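Long-range contacts in acetyl xylan esterase (Paenibacillus sp. R4, PDB 6AGQ), which removes acetyl groups from acetylated xylan, as a cold-active esterase of the alpha/beta-hydrolase clan that probably works through a serine nucleophile: residues Asp25-Asp29 and Ser251-Gly255; Asn20-Asp25 and Met258-Ile262; Ile70-Thr76 and Met113-Asp119. All blocks are in the same frame, centred on the assembly; numbering follows the deposited sequence.

Followed from the N terminus, the chain first passes Asn20-Asp25, which leads into helix 24-36 and meets Met258-Ile262 in interaction 2, closing a loop of more than 230 residues. The next turn of the same helix, Asp25-Asp29, meets Ser251-Gly255 in interaction 1, a slightly shorter closure lying wholly within the first; the two share Asp25 and touch each other. Deeper still, Ile70-Thr76 pairs with Met113-Asp119 in interaction 3, a closure of only 36 intervening residues. The first two contacts bind the start of helix 24-36 and the loop before it to the segment around helix 255-259, whereas the third joins neighbouring strands of the central sheet, on the opposite side of the chain's centre.

Interaction 1 of 3, residues Asp25-Asp29 and Ser251-Gly255; sequences DLFWD and SYFDG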
loop_
_atom_site.group_PDB
_atom_site.type_symbol
_atom_site.label_atom_id
_atom_site.label_comp_id
_atom_site.label_asym_id
_atom_site.label_seq_id
_atom_site.Cartn_x
_atom_site.Cartn_y
_atom_site.Cartn_z
ATOM N N ASP A 25 -21.990 34.890 -19.234
ATOM C CA ASP A 25 -21.253 36.052 -19.789
ATOM C C ASP A 25 -21.437 37.321 -18.951
ATOM O O ASP A 25 -20.451 38.048 -18.659
ATOM C CB ASP A 25 -21.552 36.285 -21.265
ATOM C CG ASP A 25 -21.154 35.082 -22.127
ATOM O OD1 ASP A 25 -20.075 34.491 -21.879
ATOM O OD2 ASP A 25 -21.923 34.694 -23.043
ATOM N N LEU A 26 -22.663 37.559 -18.503
ATOM C CA LEU A 26 -22.909 38.670 -17.566
ATOM C C LEU A 26 -22.060 38.588 -16.244
ATOM O O LEU A 26 -21.465 39.577 -15.836
ATOM C CB LEU A 26 -24.391 38.799 -17.250
ATOM C CG LEU A 26 -24.767 39.855 -16.199
ATOM C CD1 LEU A 26 -24.393 41.227 -16.734
ATOM C CD2 LEU A 26 -26.255 39.771 -15.843
ATOM N N PHE A 27 -22.030 37.444 -15.588
ATOM C CA PHE A 27 -21.202 37.279 -14.360
ATOM C C PHE A 27 -19.744 37.682 -14.634
ATOM O O PHE A 27 -19.160 38.437 -13.838
ATOM C CB PHE A 27 -21.264 35.848 -13.863
ATOM C CG PHE A 27 -20.296 35.540 -12.764
ATOM C CD1 PHE A 27 -20.633 35.789 -11.438
ATOM C CD2 PHE A 27 -19.064 34.971 -13.046
ATOM C CE1 PHE A 27 -19.729 35.490 -10.418
ATOM C CE2 PHE A 27 -18.152 34.678 -12.049
ATOM C CZ PHE A 27 -18.488 34.927 -10.728
ATOM N N TRP A 28 -19.185 37.205 -15.761
ATOM C CA TRP A 28 -17.821 37.492 -16.120
ATOM C C TRP A 28 -17.550 38.931 -16.560
ATOM O O TRP A 28 -16.490 39.511 -16.179
ATOM C CB TRP A 28 -17.204 36.467 -17.091
ATOM C CG TRP A 28 -16.890 35.170 -16.403
ATOM C CD1 TRP A 28 -17.492 33.951 -16.611
ATOM C CD2 TRP A 28 -15.903 34.958 -15.390
ATOM N NE1 TRP A 28 -16.963 33.032 -15.774
ATOM C CE2 TRP A 28 -15.990 33.610 -15.010
ATOM C CE3 TRP A 28 -14.978 35.794 -14.744
ATOM C CZ2 TRP A 28 -15.163 33.048 -14.035
ATOM C CZ3 TRP A 28 -14.172 35.252 -13.752
ATOM C CH2 TRP A 28 -14.294 33.892 -13.386
ATOM N N ASP A 29 -18.400 39.552 -17.352
ATOM C CA ASP A 29 -18.013 40.930 -17.699
ATOM C C ASP A 29 -18.236 41.946 -16.556
ATOM O O ASP A 29 -17.567 42.972 -16.541
ATOM C CB ASP A 29 -18.459 41.400 -19.082
ATOM C CG ASP A 29 -19.810 41.003 -19.392
ATOM O OD1 ASP A 29 -20.543 40.889 -18.399
ATOM O OD2 ASP A 29 -20.126 40.761 -20.583
ATOM N N SER A 251 -19.954 25.725 -12.163
ATOM C CA SER A 251 -20.181 25.846 -13.609
ATOM C C SER A 251 -19.602 27.150 -14.252
ATOM O O SER A 251 -19.122 27.146 -15.378
ATOM C CB SER A 251 -21.713 25.715 -13.895
ATOM O OG SER A 251 -22.411 26.887 -13.372
ATOM N N TYR A 252 -19.632 28.246 -13.513
ATOM C CA TYR A 252 -18.997 29.521 -13.921
ATOM C C TYR A 252 -17.499 29.431 -14.151
ATOM O O TYR A 252 -16.949 30.264 -14.872
ATOM C CB TYR A 252 -19.278 30.623 -12.896
ATOM C CG TYR A 252 -20.741 31.014 -12.851
ATOM C CD1 TYR A 252 -21.258 31.973 -13.735
ATOM C CD2 TYR A 252 -21.612 30.423 -11.942
ATOM C CE1 TYR A 252 -22.606 32.324 -13.695
ATOM C CE2 TYR A 252 -22.952 30.777 -11.895
ATOM C CZ TYR A 252 -23.444 31.716 -12.764
ATOM O OH TYR A 252 -24.797 32.032 -12.728
ATOM N N PHE A 253 -16.862 28.411 -13.576
ATOM C CA PHE A 253 -15.417 28.248 -13.622
ATOM C C PHE A 253 -14.991 27.003 -14.394
ATOM O O PHE A 253 -13.780 26.668 -14.467
ATOM C CB PHE A 253 -14.877 28.218 -12.189
ATOM C CG PHE A 253 -15.376 29.299 -11.391
ATOM C CD1 PHE A 253 -14.770 30.546 -11.456
ATOM C CD2 PHE A 253 -16.499 29.132 -10.596
ATOM C CE1 PHE A 253 -15.307 31.616 -10.773
ATOM C CE2 PHE A 253 -17.051 30.193 -9.934
ATOM C CZ PHE A 253 -16.421 31.416 -9.979
ATOM N N ASP A 254 -15.956 26.319 -15.006
ATOM C CA ASP A 254 -15.702 25.015 -15.601
ATOM C C ASP A 254 -15.017 25.173 -16.974
ATOM O O ASP A 254 -15.552 25.799 -17.885
ATOM C CB ASP A 254 -16.984 24.203 -15.721
ATOM C CG ASP A 254 -16.728 22.707 -15.940
ATOM O OD1 ASP A 254 -15.972 22.330 -16.878
ATOM O OD2 ASP A 254 -17.302 21.903 -15.169
ATOM N N GLY A 255 -13.838 24.571 -17.114
ATOM C CA GLY A 255 -13.090 24.630 -18.378
ATOM C C GLY A 255 -13.855 24.182 -19.626
ATOM O O GLY A 255 -13.607 24.680 -20.708
#
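Phe27 and Tyr252 have the CA atoms nearest each other across the two segments, 8.1 Å apart, where helix 24-36 passes a type I turn running from Ser251 to Asp254. Side chains bridge that gap. The CB and ring of Phe27 meet the CD1-CE1 side of the Tyr252 ring, with Phe27 CB 3.8 Å from Tyr252 CE1 and the ring planes inclined at 46°. With chi1 at 171°, the Phe27 ring extends from the helix on the side away from its own backbone N, and its CZ reaches Phe253 CZ at 4.1 Å. Phe27 also lies over one face of the neighbouring indole, its CE2 3.8 Å above the Trp28 plane. Trp28 in turn brings CZ2 to 3.6 Å from Phe253 CE1, the two six-membered rings nearly perpendicular. The indole N-H, lying at the ring edge, donates from NE1 to Tyr252 O at 2.9 Å, with the acceptor in the indole plane and an angle of 147° at the hydrogen. Tyr152 and residues of helix 153-170 pack against Phe253, while the hydroxyl of Tyr252 is bonded to Asp23. The contact is thus an aromatic cluster with one directional bond: the indole gives the turn carbonyl a partner within apolar surroundings, and that bond limits rotation of the Trp28 ring.

Interaction 2 of 3, residues Asn20-Asp25 and Met258-Ile262; sequences NETDFD and MASRI
The Arg261 guanidinium lies with one face against the Phe24 ring, whose CD1 sits 3.2 Å above the guanidinium plane and toward its rim, while Asn20 and Asp25 meet its edges; Arg261 NH1 in turn lies over one face of the Phe24 ring, offset toward the rim. The two planes are inclined at 37°, so the groups overlap without lying flat on one another. This polar and aromatic contact joins the loop Asn20-Asp23 and the first turn of helix 24-36 to the type I turn Ala259-Ile262, in a protein of the alpha/beta-hydrolase clan. Asn20 OD1 receives two N-H groups: a bond from Arg261 NH1 at 2.7 Å, in the amide carbonyl plane and in the guanidinium plane, and a weak one from Arg261 NH2. The amide itself stands almost upright to the guanidinium, at 81°. Along another edge, Arg261 NE forms a salt bridge with the syn lone pair of Asp25 OD1 at 3.2 Å. A bend at chi2 lets the arginine chain reach all these partners, and NH1 also donates to Asn257 O. Replacing Arg261 by an alanine is likely to leave the Asp25 carboxylate without this cationic mate, the Asn20 carbonyl without its two donors, and a gap beside the Phe24 ring. With CG opposite the backbone N (chi1 -172°), that ring is carried toward 258-262, and its far end meets Met258 in a Met-aromatic contact: the sulfur lies at the ring edge, 5.2 Å from the centroid, and CE approaches Phe24 CZ at 3.8 Å. Trp28 adds an edge-to-face partner. A water bridges the segments, donating to Glu21 O at 2.8 Å and weakly accepting from Arg261 NH2.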
loop_
_atom_site.group_PDB
_atom_site.type_symbol
_atom_site.label_atom_id
_atom_site.label_comp_id
_atom_site.label_asym_id
_atom_site.label_seq_id
_atom_site.Cartn_x
_atom_site.Cartn_y
_atom_site.Cartn_z
ATOM N N ASN A 20 -23.112 25.934 -18.415
ATOM C CA ASN A 20 -23.178 27.382 -18.185
ATOM C C ASN A 20 -24.632 27.860 -17.967
ATOM O O ASN A 20 -25.524 27.518 -18.735
ATOM C CB ASN A 20 -22.486 28.227 -19.254
ATOM C CG ASN A 20 -22.837 27.845 -20.712
ATOM O OD1 ASN A 20 -22.061 28.174 -21.629
ATOM N ND2 ASN A 20 -23.967 27.174 -20.935
ATOM N N GLU A 21 -24.842 28.606 -16.887
ATOM C CA GLU A 21 -26.111 29.250 -16.625
ATOM C C GLU A 21 -26.301 30.331 -17.680
ATOM O O GLU A 21 -25.335 30.669 -18.428
ATOM C CB GLU A 21 -26.076 29.935 -15.264
ATOM C CG GLU A 21 -25.843 29.015 -14.080
ATOM C CD GLU A 21 -27.079 28.229 -13.708
ATOM O OE1 GLU A 21 -27.993 28.811 -13.074
ATOM O OE2 GLU A 21 -27.138 27.025 -14.020
ATOM N N THR A 22 -27.510 30.903 -17.729
ATOM C CA THR A 22 -27.838 31.898 -18.770
ATOM C C THR A 22 -27.009 33.148 -18.652
ATOM O O THR A 22 -26.664 33.761 -19.656
ATOM C CB THR A 22 -29.282 32.415 -18.692
ATOM O OG1 THR A 22 -30.108 31.445 -18.069
ATOM C CG2 THR A 22 -29.782 32.723 -20.088
ATOM N N ASP A 23 -26.709 33.505 -17.408
ATOM C CA ASP A 23 -25.948 34.700 -17.073
ATOM C C ASP A 23 -24.401 34.473 -16.937
ATOM O O ASP A 23 -23.706 35.292 -16.307
ATOM C CB ASP A 23 -26.523 35.259 -15.751
ATOM C CG ASP A 23 -26.003 34.493 -14.523
ATOM O OD1 ASP A 23 -25.595 33.335 -14.677
ATOM O OD2 ASP A 23 -25.978 35.025 -13.421
ATOM N N PHE A 24 -23.854 33.394 -17.518
ATOM C CA PHE A 24 -22.373 33.158 -17.543
ATOM C C PHE A 24 -21.610 34.374 -18.053
ATOM O O PHE A 24 -20.668 34.843 -17.358
ATOM C CB PHE A 24 -22.025 31.939 -18.390
ATOM C CG PHE A 24 -20.579 31.480 -18.332
ATOM C CD1 PHE A 24 -19.617 31.992 -19.237
ATOM C CD2 PHE A 24 -20.200 30.440 -17.474
ATOM C CE1 PHE A 24 -18.321 31.525 -19.230
ATOM C CE2 PHE A 24 -18.883 29.942 -17.495
ATOM C CZ PHE A 24 -17.949 30.480 -18.379
ATOM N N ASP A 25 -21.990 34.890 -19.234
ATOM C CA ASP A 25 -21.253 36.052 -19.789
ATOM C C ASP A 25 -21.437 37.321 -18.951
ATOM O O ASP A 25 -20.451 38.048 -18.659
ATOM C CB ASP A 25 -21.552 36.285 -21.265
ATOM C CG ASP A 25 -21.154 35.082 -22.127
ATOM O OD1 ASP A 25 -20.075 34.491 -21.879
ATOM O OD2 ASP A 25 -21.923 34.694 -23.043
ATOM N N MET A 258 -15.602 27.316 -20.506
ATOM C CA MET A 258 -14.594 28.206 -21.112
ATOM C C MET A 258 -14.202 27.807 -22.542
ATOM O O MET A 258 -14.103 28.677 -23.443
ATOM C CB MET A 258 -13.272 28.218 -20.295
ATOM C CG MET A 258 -13.422 28.687 -18.876
ATOM S SD MET A 258 -14.082 30.330 -18.895
ATOM C CE MET A 258 -14.396 30.476 -17.128
ATOM N N ALA A 259 -13.962 26.507 -22.742
ATOM C CA ALA A 259 -13.599 25.936 -24.094
ATOM C C ALA A 259 -14.542 26.353 -25.208
ATOM O O ALA A 259 -14.137 26.591 -26.328
ATOM C CB ALA A 259 -13.565 24.414 -24.061
ATOM N N SER A 260 -15.810 26.482 -24.851
ATOM C CA SER A 260 -16.870 26.878 -25.797
ATOM C C SER A 260 -16.699 28.342 -26.304
ATOM O O SER A 260 -17.291 28.724 -27.290
ATOM C CB SER A 260 -18.203 26.687 -25.068
ATOM O OG SER A 260 -19.147 27.577 -25.540
ATOM N N ARG A 261 -15.921 29.164 -25.587
ATOM C CA ARG A 261 -15.642 30.559 -26.001
ATOM C C ARG A 261 -14.212 30.832 -26.489
ATOM O O ARG A 261 -13.914 31.965 -26.776
ATOM C CB ARG A 261 -16.002 31.504 -24.853
ATOM C CG ARG A 261 -17.496 31.510 -24.544
ATOM C CD ARG A 261 -17.737 31.255 -23.080
ATOM N NE ARG A 261 -19.109 31.548 -22.726
ATOM C CZ ARG A 261 -20.042 30.665 -22.374
ATOM N NH1 ARG A 261 -19.787 29.366 -22.307
ATOM N NH2 ARG A 261 -21.269 31.106 -22.049
ATOM N N ILE A 262 -13.348 29.811 -26.540
ATOM C CA ILE A 262 -11.982 29.895 -27.054
ATOM C C ILE A 262 -11.957 29.858 -28.565
ATOM O O ILE A 262 -12.443 28.882 -29.154
ATOM C CB ILE A 262 -11.097 28.728 -26.528
ATOM C CG1 ILE A 262 -11.002 28.800 -24.996
ATOM C CG2 ILE A 262 -9.705 28.757 -27.149
ATOM C CD1 ILE A 262 -10.274 27.678 -24.333
HETATM O O HOH W 1 -24.304 30.840 -20.998
#

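Interaction 3 of 3, residues Ile70-Thr76 and Met113-Asp119; sequences IHGWYVT and MAALAID
Trp73 and Ala117 form a hydrogen-bonded antiparallel pair near the middle of this strand contact, their backbone N and O atoms exchanging two bonds; Trp73 N to Ala117 O measures 3.0 Å. Val75 and Ala115 repeat the exchange, and Asp119 N closes the ladder on His71 O at 3.0 Å. The strands belong to the central sheet of the alpha/beta-hydrolase fold, with axes 4.7 Å apart at closest approach. Packing is tight at Gly72, whose CA lies 3.1 Å from Ala117 O; a CB there would clash with that oxygen. On the face bearing Tyr74 and Leu116, the buried tyrosine ring runs alongside the neighbouring strand because its CG stands opposite the backbone N (chi1 175°); its CE1 reaches Ala114 CB at 3.9 Å, its edge faces Leu116 CB, and its hydroxyl bonds to Glu173. The looser part lies at the partly exposed His71 and Trp73, whose ends lead away from strand 114-118. There Trp73 NE1 donates to Gly100 O, and the indole has a cation-pi contact with Arg99. His71 CB approaches Asp119 OD2 at 3.7 Å, a carboxylate oxygen that Thr127 engages. Cohesion between the strands therefore rests chiefly on backbone bonds and small residues, while the polar side-chain ends link the pair to surrounding loops.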
loop_
_atom_site.group_PDB
_atom_site.type_symbol
_atom_site.label_atom_id
_atom_site.label_comp_id
_atom_site.label_asym_id
_atom_site.label_seq_id
_atom_site.Cartn_x
_atom_site.Cartn_y
_atom_site.Cartn_z
ATOM N N ILE A 70 0.594 39.971 -6.841
ATOM C CA ILE A 70 0.881 38.716 -7.531
ATOM C C ILE A 70 2.334 38.730 -7.944
ATOM O O ILE A 70 2.734 39.605 -8.667
ATOM C CB ILE A 70 0.030 38.548 -8.801
ATOM C CG1 ILE A 70 -1.480 38.877 -8.557
ATOM C CG2 ILE A 70 0.284 37.197 -9.417
ATOM C CD1 ILE A 70 -2.130 38.237 -7.329
ATOM N N HIS A 71 3.122 37.774 -7.483
ATOM C CA HIS A 71 4.525 37.659 -7.895
ATOM C C HIS A 71 4.784 36.776 -9.111
ATOM O O HIS A 71 4.064 35.818 -9.420
ATOM C CB HIS A 71 5.382 37.177 -6.744
ATOM C CG HIS A 71 5.316 38.073 -5.567
ATOM N ND1 HIS A 71 4.250 38.052 -4.693
ATOM C CD2 HIS A 71 6.122 39.080 -5.163
ATOM C CE1 HIS A 71 4.427 38.976 -3.769
ATOM N NE2 HIS A 71 5.542 39.624 -4.041
ATOM N N GLY A 72 5.807 37.127 -9.839
ATOM C CA GLY A 72 6.203 36.348 -10.980
ATOM C C GLY A 72 7.641 36.540 -11.413
ATOM O O GLY A 72 8.469 37.241 -10.752
ATOM N N TRP A 73 7.935 35.859 -12.516
ATOM C CA TRP A 73 9.210 35.939 -13.155
ATOM C C TRP A 73 8.905 36.259 -14.602
ATOM O O TRP A 73 8.126 35.573 -15.188
ATOM C CB TRP A 73 9.990 34.622 -13.108
ATOM C CG TRP A 73 10.453 34.085 -11.803
ATOM C CD1 TRP A 73 10.138 32.896 -11.291
ATOM C CD2 TRP A 73 11.410 34.678 -10.907
ATOM N NE1 TRP A 73 10.810 32.689 -10.117
ATOM C CE2 TRP A 73 11.584 33.780 -9.841
ATOM C CE3 TRP A 73 12.105 35.880 -10.893
ATOM C CZ2 TRP A 73 12.440 34.050 -8.722
ATOM C CZ3 TRP A 73 12.984 36.148 -9.804
ATOM C CH2 TRP A 73 13.122 35.227 -8.733
ATOM N N TYR A 74 9.581 37.261 -15.150
ATOM C CA TYR A 74 9.445 37.682 -16.537
ATOM C C TYR A 74 10.843 37.562 -17.133
ATOM O O TYR A 74 11.795 38.033 -16.553
ATOM C CB TYR A 74 8.970 39.137 -16.621
ATOM C CG TYR A 74 8.911 39.702 -18.033
ATOM C CD1 TYR A 74 8.018 39.166 -18.968
ATOM C CD2 TYR A 74 9.652 40.797 -18.398
ATOM C CE1 TYR A 74 7.916 39.641 -20.248
ATOM C CE2 TYR A 74 9.566 41.316 -19.709
ATOM C CZ TYR A 74 8.700 40.719 -20.626
ATOM O OH TYR A 74 8.582 41.183 -21.914
ATOM N N VAL A 75 10.956 36.864 -18.232
ATOM C CA VAL A 75 12.235 36.481 -18.844
ATOM C C VAL A 75 12.180 36.870 -20.322
ATOM O O VAL A 75 11.144 36.608 -21.036
ATOM C CB VAL A 75 12.487 34.952 -18.695
ATOM C CG1 VAL A 75 13.747 34.554 -19.362
ATOM C CG2 VAL A 75 12.579 34.532 -17.226
ATOM N N THR A 76 13.250 37.510 -20.792
ATOM C CA THR A 76 13.423 37.802 -22.253
ATOM C C THR A 76 14.847 37.498 -22.738
ATOM O O THR A 76 15.807 37.514 -21.924
ATOM C CB THR A 76 13.118 39.277 -22.630
ATOM O OG1 THR A 76 14.223 40.093 -22.300
ATOM C CG2 THR A 76 11.940 39.797 -21.896
ATOM N N MET A 113 11.563 34.420 -27.469
ATOM C CA MET A 113 10.280 34.804 -26.899
ATOM C C MET A 113 10.468 35.349 -25.535
ATOM O O MET A 113 11.397 34.993 -24.842
ATOM C CB MET A 113 9.377 33.591 -26.830
ATOM C CG MET A 113 8.862 33.202 -28.196
ATOM S SD MET A 113 8.391 31.476 -28.335
ATOM C CE MET A 113 7.397 31.169 -26.866
ATOM N N ALA A 114 9.556 36.205 -25.125
ATOM C CA ALA A 114 9.420 36.554 -23.734
ATOM C C ALA A 114 8.598 35.492 -23.034
ATOM O O ALA A 114 7.850 34.778 -23.674
ATOM C CB ALA A 114 8.741 37.894 -23.612
ATOM N N ALA A 115 8.712 35.387 -21.710
ATOM C CA ALA A 115 7.855 34.495 -20.980
ATOM C C ALA A 115 7.584 35.008 -19.580
ATOM O O ALA A 115 8.482 35.566 -18.911
ATOM C CB ALA A 115 8.456 33.075 -20.945
ATOM N N LEU A 116 6.377 34.748 -19.102
ATOM C CA LEU A 116 5.986 35.144 -17.731
ATOM C C LEU A 116 5.422 33.923 -17.029
ATOM O O LEU A 116 4.515 33.259 -17.558
ATOM C CB LEU A 116 4.926 36.277 -17.768
ATOM C CG LEU A 116 4.185 36.623 -16.454
ATOM C CD1 LEU A 116 5.058 37.424 -15.500
ATOM C CD2 LEU A 116 2.945 37.412 -16.858
ATOM N N ALA A 117 5.921 33.664 -15.822
ATOM C CA ALA A 117 5.293 32.744 -14.919
ATOM C C ALA A 117 4.817 33.437 -13.656
ATOM O O ALA A 117 5.568 34.154 -13.059
ATOM C CB ALA A 117 6.288 31.658 -14.547
ATOM N N ILE A 118 3.625 33.126 -13.185
ATOM C CA ILE A 118 3.045 33.753 -11.998
ATOM C C ILE A 118 2.629 32.757 -10.898
ATOM O O ILE A 118 2.338 31.619 -11.179
ATOM C CB ILE A 118 1.768 34.577 -12.382
ATOM C CG1 ILE A 118 0.677 33.685 -12.970
ATOM C CG2 ILE A 118 2.117 35.688 -13.388
ATOM C CD1 ILE A 118 -0.617 34.425 -13.182
ATOM N N ASP A 119 2.676 33.192 -9.652
ATOM C CA ASP A 119 2.011 32.532 -8.529
ATOM C C ASP A 119 0.462 32.612 -8.621
ATOM O O ASP A 119 -0.077 33.627 -8.973
ATOM C CB ASP A 119 2.352 33.227 -7.259
ATOM C CG ASP A 119 3.818 33.005 -6.753
ATOM O OD1 ASP A 119 4.546 32.045 -7.164
ATOM O OD2 ASP A 119 4.185 33.817 -5.859
#